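Local coordinates for inositol 2-dehydrogenase (Sinorhizobium meliloti, PDB 4HKT), which catalyses the NAD+-dependent oxidation of myo-inositol to scyllo-inosose (2-keto-myo-inositol), the first step of myo-inositol breakdown, at residues C106-V109 and V110-K114; A131-K134 and A135-G139; P271-F275 and F276-Y280. One frame throughout, in Å; residues are numbered along the deposited sequence.

Contact 1: C106-V109 and V110-K114; sequences CLKV and VSDTK
K108 and D112 meet through their first torsions and one bend: CG of K108 stands anti to its own backbone nitrogen (chi1 -164°), while CG of D112 stands beside its backbone nitrogen and anti to the carbonyl carbon (chi1 -72°), and the two side chains cross obliquely. The setting is the last turns of helix 100-112 in the Rossmann domain, the helix of the beta-alpha-beta unit made with strands 89-93 and 117-120, and it closes in a Schellman motif at K114. The lysine chain runs extended until its last torsion, where a bend brings NZ to OD2 of D112 at 3.1 Å, a salt bridge that takes the syn lone pair of that oxygen. The pair spans i to i+4, lies on the exposed side of the helix and ties one turn to the next. Beneath it the backbone repeats the same spacing: V110 N bonds to C106 O at 3.0 Å, and D112 N to K108 O at 2.8 Å. Closing the turn, K114 has positive phi and its N bonds back to S111 O at 3.2 Å. Toward helix 76-85 the contacts are mainly apolar: C106 and V110 pack on I80, and T113 touches A84. V109 O accepts two bonds from T113 in the last turn. T113 N reaches V109 O at 3.0 Å, and T113 OG1 reaches the same V109 O at 3.1 Å from the opposite face of the carbonyl plane.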
ATOM      1  N   CYS B 106      19.629  34.300 -25.341  1.00 18.55           N
ATOM      2  CA  CYS B 106      20.049  32.987 -25.778  1.00 18.77           C
ATOM      3  C   CYS B 106      19.022  32.310 -26.732  1.00 19.49           C
ATOM      4  O   CYS B 106      19.363  31.868 -27.818  1.00 17.62           O
ATOM      5  CB  CYS B 106      20.309  32.157 -24.530  1.00 20.08           C
ATOM      6  SG  CYS B 106      20.753  30.457 -24.798  1.00 20.42           S
ATOM      7  N   LEU B 107      17.760  32.286 -26.316  1.00 19.50           N
ATOM      8  CA  LEU B 107      16.676  31.743 -27.133  1.00 18.80           C
ATOM      9  C   LEU B 107      16.514  32.464 -28.479  1.00 20.26           C
ATOM     10  O   LEU B 107      16.161  31.844 -29.458  1.00 18.81           O
ATOM     11  CB  LEU B 107      15.358  31.775 -26.349  1.00 19.14           C
ATOM     12  CG  LEU B 107      15.358  30.968 -25.028  1.00 18.47           C
ATOM     13  CD1 LEU B 107      13.988  30.979 -24.373  1.00 20.28           C
ATOM     14  CD2 LEU B 107      15.869  29.537 -25.214  1.00 20.67           C
ATOM     15  N   LYS B 108      16.809  33.756 -28.537  1.00 21.28           N
ATOM     16  CA  LYS B 108      16.788  34.477 -29.803  1.00 24.13           C
ATOM     17  C   LYS B 108      17.898  33.900 -30.727  1.00 23.27           C
ATOM     18  O   LYS B 108      17.645  33.638 -31.885  1.00 23.74           O
ATOM     19  CB  LYS B 108      16.931  35.985 -29.570  1.00 28.68           C
ATOM     20  CG  LYS B 108      16.543  36.852 -30.775  1.00 35.06           C
ATOM     21  CD  LYS B 108      17.047  38.289 -30.643  1.00 38.64           C
ATOM     22  CE  LYS B 108      16.656  39.170 -31.841  1.00 43.74           C
ATOM     23  NZ  LYS B 108      16.782  38.466 -33.157  1.00 42.91           N
ATOM     24  N   VAL B 109      19.087  33.621 -30.207  1.00 20.62           N
ATOM     25  CA  VAL B 109      20.125  33.030 -31.025  1.00 20.38           C
ATOM     26  C   VAL B 109      19.678  31.639 -31.485  1.00 21.74           C
ATOM     27  O   VAL B 109      19.873  31.274 -32.662  1.00 23.72           O
ATOM     28  CB  VAL B 109      21.469  32.947 -30.286  1.00 20.10           C
ATOM     29  CG1 VAL B 109      22.486  32.178 -31.115  1.00 20.24           C
ATOM     30  CG2 VAL B 109      21.974  34.346 -29.904  1.00 19.72           C
ATOM     31  N   VAL B 110      19.089  30.864 -30.581  1.00 20.02           N
ATOM     32  CA  VAL B 110      18.607  29.520 -30.916  1.00 22.59           C
ATOM     33  C   VAL B 110      17.531  29.573 -32.013  1.00 23.79           C
ATOM     34  O   VAL B 110      17.553  28.751 -32.936  1.00 25.64           O
ATOM     35  CB  VAL B 110      18.063  28.802 -29.651  1.00 22.75           C
ATOM     36  CG1 VAL B 110      17.164  27.612 -30.016  1.00 22.70           C
ATOM     37  CG2 VAL B 110      19.226  28.363 -28.748  1.00 21.29           C
ATOM     38  N   SER B 111      16.608  30.524 -31.906  1.00 24.53           N
ATOM     39  CA  SER B 111      15.590  30.723 -32.930  1.00 28.37           C
ATOM     40  C   SER B 111      16.187  31.199 -34.282  1.00 31.25           C
ATOM     41  O   SER B 111      15.840  30.668 -35.338  1.00 27.55           O
ATOM     42  CB  SER B 111      14.540  31.713 -32.438  1.00 30.60           C
ATOM     43  OG  SER B 111      13.580  31.908 -33.445  1.00 32.44           O
ATOM     44  N   ASP B 112      17.109  32.172 -34.244  1.00 30.11           N
ATOM     45  CA  ASP B 112      17.736  32.674 -35.475  1.00 31.15           C
ATOM     46  C   ASP B 112      18.532  31.607 -36.243  1.00 30.13           C
ATOM     47  O   ASP B 112      18.564  31.644 -37.471  1.00 32.24           O
ATOM     48  CB  ASP B 112      18.620  33.898 -35.195  1.00 31.89           C
ATOM     49  CG  ASP B 112      17.813  35.146 -34.876  1.00 31.69           C
ATOM     50  OD1 ASP B 112      16.591  35.174 -35.079  1.00 32.07           O
ATOM     51  OD2 ASP B 112      18.410  36.115 -34.386  1.00 34.37           O
ATOM     52  N   THR B 113      19.164  30.668 -35.543  1.00 26.43           N
ATOM     53  CA  THR B 113      19.975  29.633 -36.180  1.00 24.85           C
ATOM     54  C   THR B 113      19.209  28.343 -36.437  1.00 25.74           C
ATOM     55  O   THR B 113      19.789  27.347 -36.900  1.00 25.33           O
ATOM     56  CB  THR B 113      21.228  29.294 -35.350  1.00 24.90           C
ATOM     57  OG1 THR B 113      20.853  28.752 -34.070  1.00 24.11           O
ATOM     58  CG2 THR B 113      22.069  30.540 -35.144  1.00 24.29           C
ATOM     59  N   LYS B 114      17.932  28.338 -36.091  1.00 27.84           N
ATOM     60  CA  LYS B 114      17.093  27.125 -36.186  1.00 32.50           C
ATOM     61  C   LYS B 114      17.726  25.927 -35.507  1.00 30.02           C
ATOM     62  O   LYS B 114      17.659  24.776 -35.995  1.00 31.86           O
ATOM     63  CB  LYS B 114      16.770  26.834 -37.665  1.00 35.77           C
ATOM     64  CG  LYS B 114      15.855  27.895 -38.265  1.00 39.77           C
ATOM     65  CD  LYS B 114      16.146  28.174 -39.740  1.00 48.27           C
ATOM     66  CE  LYS B 114      15.182  27.470 -40.686  1.00 51.13           C
ATOM     67  NZ  LYS B 114      13.961  28.286 -40.959  1.00 53.73           N
TER

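Contact 2: A131-K134 and A135-G139; sequences AVRK and AIDDG
D137 OD1 is gripped by two nitrogens of R133, NE at 2.9 Å and NH2 at 2.7 Å, so a single carboxylate oxygen takes the whole side-on approach of the guanidinium. That oxygen lies near the guanidinium plane, but the two flat groups are turned 56° apart: NE comes from above the carboxylate plane, whereas NH2 meets OD1 nearly along the C-O bond. Bends at chi2 and chi3 of R133 bring the guanidinium to the D137 carboxylate, and CG2 of I136 lies over one face of the guanidinium, 3.8 Å from NH2. One residue along, K134 NZ reaches OD2 of D138 at 3.0 Å through the syn lone pair, giving a second i to i+4 salt bridge.

The backbone sets these spacings: D137 N donates to R133 O at 2.8 Å, and D138 N to K134 O at 2.7 Å. Farther out, R133 NH1 has a weak hydrogen bond to F182 O, while V132 and I136, side by side with CG1 and CD1 4.2 Å apart, rest on V249 of strand 248-251. A131, V132 and A135 pack against V257, I259 and I261 of the second subunit. At G139 phi is positive and N bonds back to I136 O, so the arrangement is the C-terminal turn of an amphipathic helix closed by a Schellman motif.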
ATOM      1  N   ALA B 131       2.894   8.659 -17.085  1.00 19.94           N
ATOM      2  CA  ALA B 131       1.624   7.948 -16.992  1.00 19.51           C
ATOM      3  C   ALA B 131       0.560   8.773 -16.238  1.00 19.81           C
ATOM      4  O   ALA B 131      -0.636   8.682 -16.528  1.00 19.41           O
ATOM      5  CB  ALA B 131       1.824   6.581 -16.337  1.00 20.96           C
ATOM      6  N   VAL B 132       0.989   9.621 -15.298  1.00 19.06           N
ATOM      7  CA  VAL B 132       0.043  10.543 -14.666  1.00 17.75           C
ATOM      8  C   VAL B 132      -0.486  11.479 -15.729  1.00 18.76           C
ATOM      9  O   VAL B 132      -1.694  11.636 -15.891  1.00 20.79           O
ATOM     10  CB  VAL B 132       0.683  11.308 -13.496  1.00 16.56           C
ATOM     11  CG1 VAL B 132      -0.244  12.433 -13.041  1.00 17.18           C
ATOM     12  CG2 VAL B 132       1.031  10.395 -12.338  1.00 15.47           C
ATOM     13  N   ARG B 133       0.422  12.089 -16.488  1.00 19.92           N
ATOM     14  CA  ARG B 133       0.023  13.014 -17.525  1.00 22.21           C
ATOM     15  C   ARG B 133      -0.890  12.356 -18.620  1.00 20.79           C
ATOM     16  O   ARG B 133      -1.892  12.948 -19.056  1.00 19.52           O
ATOM     17  CB  ARG B 133       1.268  13.619 -18.144  1.00 25.78           C
ATOM     18  CG  ARG B 133       1.003  14.482 -19.347  1.00 30.62           C
ATOM     19  CD  ARG B 133       0.413  15.806 -18.919  1.00 32.89           C
ATOM     20  NE  ARG B 133      -0.793  16.131 -19.647  1.00 37.19           N
ATOM     21  CZ  ARG B 133      -1.717  17.018 -19.247  1.00 40.07           C
ATOM     22  NH1 ARG B 133      -1.567  17.736 -18.131  1.00 39.35           N
ATOM     23  NH2 ARG B 133      -2.799  17.205 -19.990  1.00 36.89           N
ATOM     24  N   LYS B 134      -0.524  11.154 -19.038  1.00 21.81           N
ATOM     25  CA  LYS B 134      -1.316  10.368 -19.998  1.00 24.09           C
ATOM     26  C   LYS B 134      -2.741  10.080 -19.478  1.00 23.40           C
ATOM     27  O   LYS B 134      -3.741  10.158 -20.213  1.00 23.90           O
ATOM     28  CB  LYS B 134      -0.567   9.067 -20.336  1.00 27.04           C
ATOM     29  CG  LYS B 134      -1.358   8.111 -21.232  1.00 32.76           C
ATOM     30  CD  LYS B 134      -0.494   7.002 -21.855  1.00 37.95           C
ATOM     31  CE  LYS B 134      -0.990   6.661 -23.268  1.00 41.78           C
ATOM     32  NZ  LYS B 134      -2.424   6.236 -23.252  1.00 43.43           N
ATOM     33  N   ALA B 135      -2.850   9.759 -18.198  1.00 24.89           N
ATOM     34  CA  ALA B 135      -4.155   9.553 -17.593  1.00 22.87           C
ATOM     35  C   ALA B 135      -4.978  10.816 -17.669  1.00 24.09           C
ATOM     36  O   ALA B 135      -6.180  10.752 -17.974  1.00 23.52           O
ATOM     37  CB  ALA B 135      -4.022   9.061 -16.162  1.00 24.32           C
ATOM     38  N   ILE B 136      -4.341  11.974 -17.431  1.00 22.77           N
ATOM     39  CA  ILE B 136      -5.024  13.246 -17.545  1.00 23.71           C
ATOM     40  C   ILE B 136      -5.425  13.543 -19.003  1.00 22.83           C
ATOM     41  O   ILE B 136      -6.551  13.949 -19.281  1.00 22.84           O
ATOM     42  CB  ILE B 136      -4.156  14.434 -17.013  1.00 23.18           C
ATOM     43  CG1 ILE B 136      -3.835  14.260 -15.517  1.00 25.01           C
ATOM     44  CG2 ILE B 136      -4.919  15.714 -17.252  1.00 24.57           C
ATOM     45  CD1 ILE B 136      -2.744  15.181 -14.976  1.00 23.19           C
ATOM     46  N   ASP B 137      -4.495  13.334 -19.915  1.00 25.62           N
ATOM     47  CA  ASP B 137      -4.751  13.412 -21.369  1.00 26.51           C
ATOM     48  C   ASP B 137      -5.889  12.499 -21.833  1.00 27.52           C
ATOM     49  O   ASP B 137      -6.702  12.887 -22.663  1.00 26.08           O
ATOM     50  CB  ASP B 137      -3.499  12.980 -22.138  1.00 28.20           C
ATOM     51  CG  ASP B 137      -2.396  14.014 -22.113  1.00 30.15           C
ATOM     52  OD1 ASP B 137      -2.627  15.162 -21.679  1.00 26.31           O
ATOM     53  OD2 ASP B 137      -1.294  13.659 -22.549  1.00 31.68           O
ATOM     54  N   ASP B 138      -5.922  11.282 -21.311  1.00 27.23           N
ATOM     55  CA  ASP B 138      -6.999  10.356 -21.601  1.00 27.41           C
ATOM     56  C   ASP B 138      -8.351  10.680 -20.951  1.00 29.82           C
ATOM     57  O   ASP B 138      -9.320   9.973 -21.188  1.00 28.35           O
ATOM     58  CB  ASP B 138      -6.571   8.931 -21.287  1.00 28.84           C
ATOM     59  CG  ASP B 138      -5.496   8.449 -22.219  1.00 30.01           C
ATOM     60  OD1 ASP B 138      -5.353   9.036 -23.299  1.00 35.14           O
ATOM     61  OD2 ASP B 138      -4.768   7.521 -21.878  1.00 34.39           O
ATOM     62  N   GLY B 139      -8.446  11.757 -20.178  1.00 28.03           N
ATOM     63  CA  GLY B 139      -9.732  12.153 -19.602  1.00 26.66           C
ATOM     64  C   GLY B 139     -10.113  11.384 -18.334  1.00 24.65           C
ATOM     65  O   GLY B 139     -11.225  11.519 -17.841  1.00 25.43           O
TER

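Contact 3: P271-F275 and F276-Y280; sequences PLHDF and FMTRY
The imidazole of H273 carries CA of R279 over one face, a CH-pi contact 3.7 Å from the ring centroid and 10° off the normal, while T278 OG1 sits at its edge, 2.9 Å from ND1. That edge contact is a hydrogen bond in which either atom could be the donor. The F275 ring takes CD2 of F276 over one face; the two ring planes are inclined at 48°, an oblique pair. SE of selenomethionine M277 stands 3.5 Å above the plane of the F276 ring, offset toward its rim, and separately makes an oblique Met-aromatic contact with the F275 ring; its CE comes within 3.6 Å of F275 CB.

T278 OG1 stands between its backbone nitrogen and carbonyl carbon (chi1 53°), from where it also meets a water that accepts from D274 N. Replacing H273 with an alanine would probably leave T278 OG1 with the water but no imidazole nitrogen to bond, and remove the ring face under R279 CA. Outward, R279 NH1 forms a salt bridge with D126, and the F275 ring packs edge-to-face with Y236. With H273 from the preceding loop packed on its turn, the short helix 276-279 has F275 as N-cap, whose O takes the i to i+4 bond from R279 N at 3.2 Å.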
ATOM      1  N   PRO B 271      13.829   2.681   2.753  1.00 24.78           N
ATOM      2  CA  PRO B 271      13.767   4.078   2.354  1.00 24.63           C
ATOM      3  C   PRO B 271      13.801   4.236   0.850  1.00 21.45           C
ATOM      4  O   PRO B 271      13.918   3.253   0.087  1.00 21.95           O
ATOM      5  CB  PRO B 271      15.023   4.690   3.027  1.00 26.21           C
ATOM      6  CG  PRO B 271      15.968   3.530   3.151  1.00 26.20           C
ATOM      7  CD  PRO B 271      15.054   2.389   3.526  1.00 26.80           C
ATOM      8  N   LEU B 272      13.689   5.476   0.409  1.00 20.48           N
ATOM      9  CA  LEU B 272      13.640   5.794  -1.007  1.00 18.53           C
ATOM     10  C   LEU B 272      15.048   5.791  -1.628  1.00 20.34           C
ATOM     11  O   LEU B 272      16.065   5.531  -0.937  1.00 19.60           O
ATOM     12  CB  LEU B 272      13.029   7.187  -1.157  1.00 18.71           C
ATOM     13  CG  LEU B 272      11.696   7.339  -0.395  1.00 18.71           C
ATOM     14  CD1 LEU B 272      11.131   8.750  -0.536  1.00 20.30           C
ATOM     15  CD2 LEU B 272      10.694   6.300  -0.860  1.00 18.00           C
ATOM     16  N   HIS B 273      15.101   6.129  -2.911  1.00 19.57           N
ATOM     17  CA  HIS B 273      16.356   6.349  -3.589  1.00 22.51           C
ATOM     18  C   HIS B 273      17.135   7.466  -2.911  1.00 26.27           C
ATOM     19  O   HIS B 273      16.541   8.454  -2.408  1.00 25.42           O
ATOM     20  CB  HIS B 273      16.113   6.749  -5.049  1.00 23.17           C
ATOM     21  CG  HIS B 273      15.596   5.644  -5.928  1.00 24.49           C
ATOM     22  ND1 HIS B 273      16.432   4.761  -6.592  1.00 26.35           N
ATOM     23  CD2 HIS B 273      14.337   5.321  -6.302  1.00 23.64           C
ATOM     24  CE1 HIS B 273      15.704   3.944  -7.330  1.00 26.26           C
ATOM     25  NE2 HIS B 273      14.431   4.264  -7.170  1.00 26.18           N
ATOM     26  N   ASP B 274      18.462   7.346  -2.888  1.00 29.23           N
ATOM     27  CA  ASP B 274      19.281   8.410  -2.332  1.00 34.13           C
ATOM     28  C   ASP B 274      19.011   9.691  -3.074  1.00 36.75           C
ATOM     29  O   ASP B 274      18.580  10.662  -2.451  1.00 36.44           O
ATOM     30  CB  ASP B 274      20.780   8.098  -2.385  1.00 40.31           C
ATOM     31  CG  ASP B 274      21.167   6.959  -1.457  1.00 41.92           C
ATOM     32  OD1 ASP B 274      20.475   6.756  -0.443  1.00 43.16           O
ATOM     33  OD2 ASP B 274      22.140   6.259  -1.767  1.00 47.54           O
ATOM     34  N   PHE B 275      19.245   9.703  -4.393  1.00 32.83           N
ATOM     35  CA  PHE B 275      19.100  10.969  -5.157  1.00 33.94           C
ATOM     36  C   PHE B 275      18.733  10.712  -6.632  1.00 33.34           C
ATOM     37  O   PHE B 275      18.239   9.635  -6.974  1.00 31.52           O
ATOM     38  CB  PHE B 275      20.366  11.837  -4.986  1.00 34.09           C
ATOM     39  CG  PHE B 275      20.132  13.352  -5.026  1.00 34.91           C
ATOM     40  CD1 PHE B 275      18.846  13.928  -5.063  1.00 36.31           C
ATOM     41  CD2 PHE B 275      21.230  14.208  -5.023  1.00 36.64           C
ATOM     42  CE1 PHE B 275      18.684  15.320  -5.110  1.00 35.25           C
ATOM     43  CE2 PHE B 275      21.071  15.590  -5.054  1.00 36.63           C
ATOM     44  CZ  PHE B 275      19.800  16.146  -5.100  1.00 35.87           C
ATOM     45  N   PHE B 276      18.916  11.707  -7.491  1.00 32.78           N
ATOM     46  CA  PHE B 276      18.430  11.616  -8.855  1.00 32.61           C
ATOM     47  C   PHE B 276      19.144  10.523  -9.652  1.00 32.95           C
ATOM     48  O   PHE B 276      18.561   9.957 -10.578  1.00 33.20           O
ATOM     49  CB  PHE B 276      18.541  12.982  -9.557  1.00 32.12           C
ATOM     50  CG  PHE B 276      19.949  13.513  -9.649  1.00 32.49           C
ATOM     51  CD1 PHE B 276      20.870  12.953 -10.555  1.00 32.87           C
ATOM     52  CD2 PHE B 276      20.375  14.563  -8.818  1.00 32.78           C
ATOM     53  CE1 PHE B 276      22.170  13.431 -10.618  1.00 32.36           C
ATOM     54  CE2 PHE B 276      21.678  15.047  -8.895  1.00 33.26           C
ATOM     55  CZ  PHE B 276      22.571  14.484  -9.794  1.00 30.77           C
HETATM   56  N   MSE B 277      20.384  10.214  -9.258  1.00 32.44           N
HETATM   57  CA  MSE B 277      21.230   9.259  -9.968  1.00 35.06           C
HETATM   58  C   MSE B 277      20.496   7.970 -10.187  1.00 32.64           C
HETATM   59  O   MSE B 277      20.491   7.455 -11.299  1.00 31.94           O
HETATM   60  CB  MSE B 277      22.552   8.958  -9.246  1.00 37.58           C
HETATM   61  CG  MSE B 277      23.515  10.158  -9.175  1.00 40.65           C
HETATM   62 SE   MSE B 277      23.048  11.472  -7.766  1.00 44.15          SE
HETATM   63  CE  MSE B 277      23.413  10.340  -6.175  1.00 45.74           C
ATOM     64  N   THR B 278      19.888   7.413  -9.150  1.00 29.89           N
ATOM     65  CA  THR B 278      19.165   6.165  -9.346  1.00 29.05           C
ATOM     66  C   THR B 278      17.674   6.348  -9.481  1.00 25.60           C
ATOM     67  O   THR B 278      17.041   5.520 -10.100  1.00 26.28           O
ATOM     68  CB  THR B 278      19.440   5.083  -8.294  1.00 31.06           C
ATOM     69  OG1 THR B 278      19.228   5.603  -6.992  1.00 31.47           O
ATOM     70  CG2 THR B 278      20.863   4.515  -8.431  1.00 34.35           C
ATOM     71  N   ARG B 279      17.091   7.404  -8.919  1.00 22.78           N
ATOM     72  CA  ARG B 279      15.633   7.579  -9.037  1.00 21.02           C
ATOM     73  C   ARG B 279      15.225   7.745 -10.501  1.00 21.75           C
ATOM     74  O   ARG B 279      14.179   7.211 -10.936  1.00 23.70           O
ATOM     75  CB  ARG B 279      15.094   8.787  -8.190  1.00 19.47           C
ATOM     76  CG  ARG B 279      13.673   9.247  -8.581  1.00 19.43           C
ATOM     77  CD  ARG B 279      12.582   8.286  -8.123  1.00 18.96           C
ATOM     78  NE  ARG B 279      11.205   8.662  -8.469  1.00 19.82           N
ATOM     79  CZ  ARG B 279      10.645   8.528  -9.675  1.00 19.90           C
ATOM     80  NH1 ARG B 279      11.337   8.018 -10.686  1.00 19.53           N
ATOM     81  NH2 ARG B 279       9.387   8.887  -9.882  1.00 20.45           N
ATOM     82  N   TYR B 280      16.031   8.461 -11.271  1.00 20.75           N
ATOM     83  CA  TYR B 280      15.611   8.842 -12.619  1.00 21.50           C
ATOM     84  C   TYR B 280      16.323   8.157 -13.807  1.00 23.45           C
ATOM     85  O   TYR B 280      16.243   8.635 -14.944  1.00 23.71           O
ATOM     86  CB  TYR B 280      15.660  10.371 -12.736  1.00 21.93           C
ATOM     87  CG  TYR B 280      14.534  11.044 -11.927  1.00 22.08           C
ATOM     88  CD1 TYR B 280      13.204  10.789 -12.214  1.00 20.89           C
ATOM     89  CD2 TYR B 280      14.826  11.957 -10.904  1.00 22.06           C
ATOM     90  CE1 TYR B 280      12.177  11.381 -11.483  1.00 20.43           C
ATOM     91  CE2 TYR B 280      13.814  12.580 -10.178  1.00 21.61           C
ATOM     92  CZ  TYR B 280      12.496  12.284 -10.464  1.00 21.63           C
ATOM     93  OH  TYR B 280      11.490  12.873  -9.745  1.00 21.06           O
TER
HETATM   94  O   HOH W   1      19.643   4.890  -4.203  1.00 33.94           O

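The three contacts follow one another along the chain without touching. Contact 1 lies in the NAD-binding Rossmann domain and contact 2 in the C-terminal domain, with centres about 32 Å apart. Contacts 1 and 3, about 35 Å between centres, lie on opposite sides of the chain's centre. Contacts 1 and 2 are both helix ends with i to i+4 salt bridges and a Schellman closure, whereas contact 3 is a helix start. Contacts 2 and 3 come closest, about 9 Å between nearest atoms, and R279 reaches H128 and F129 on helix 127-137, the helix of contact 2. Contact 3 packs on R13 and I14 of helix 13-24, beside the turn expected to bind dinucleotide in this family.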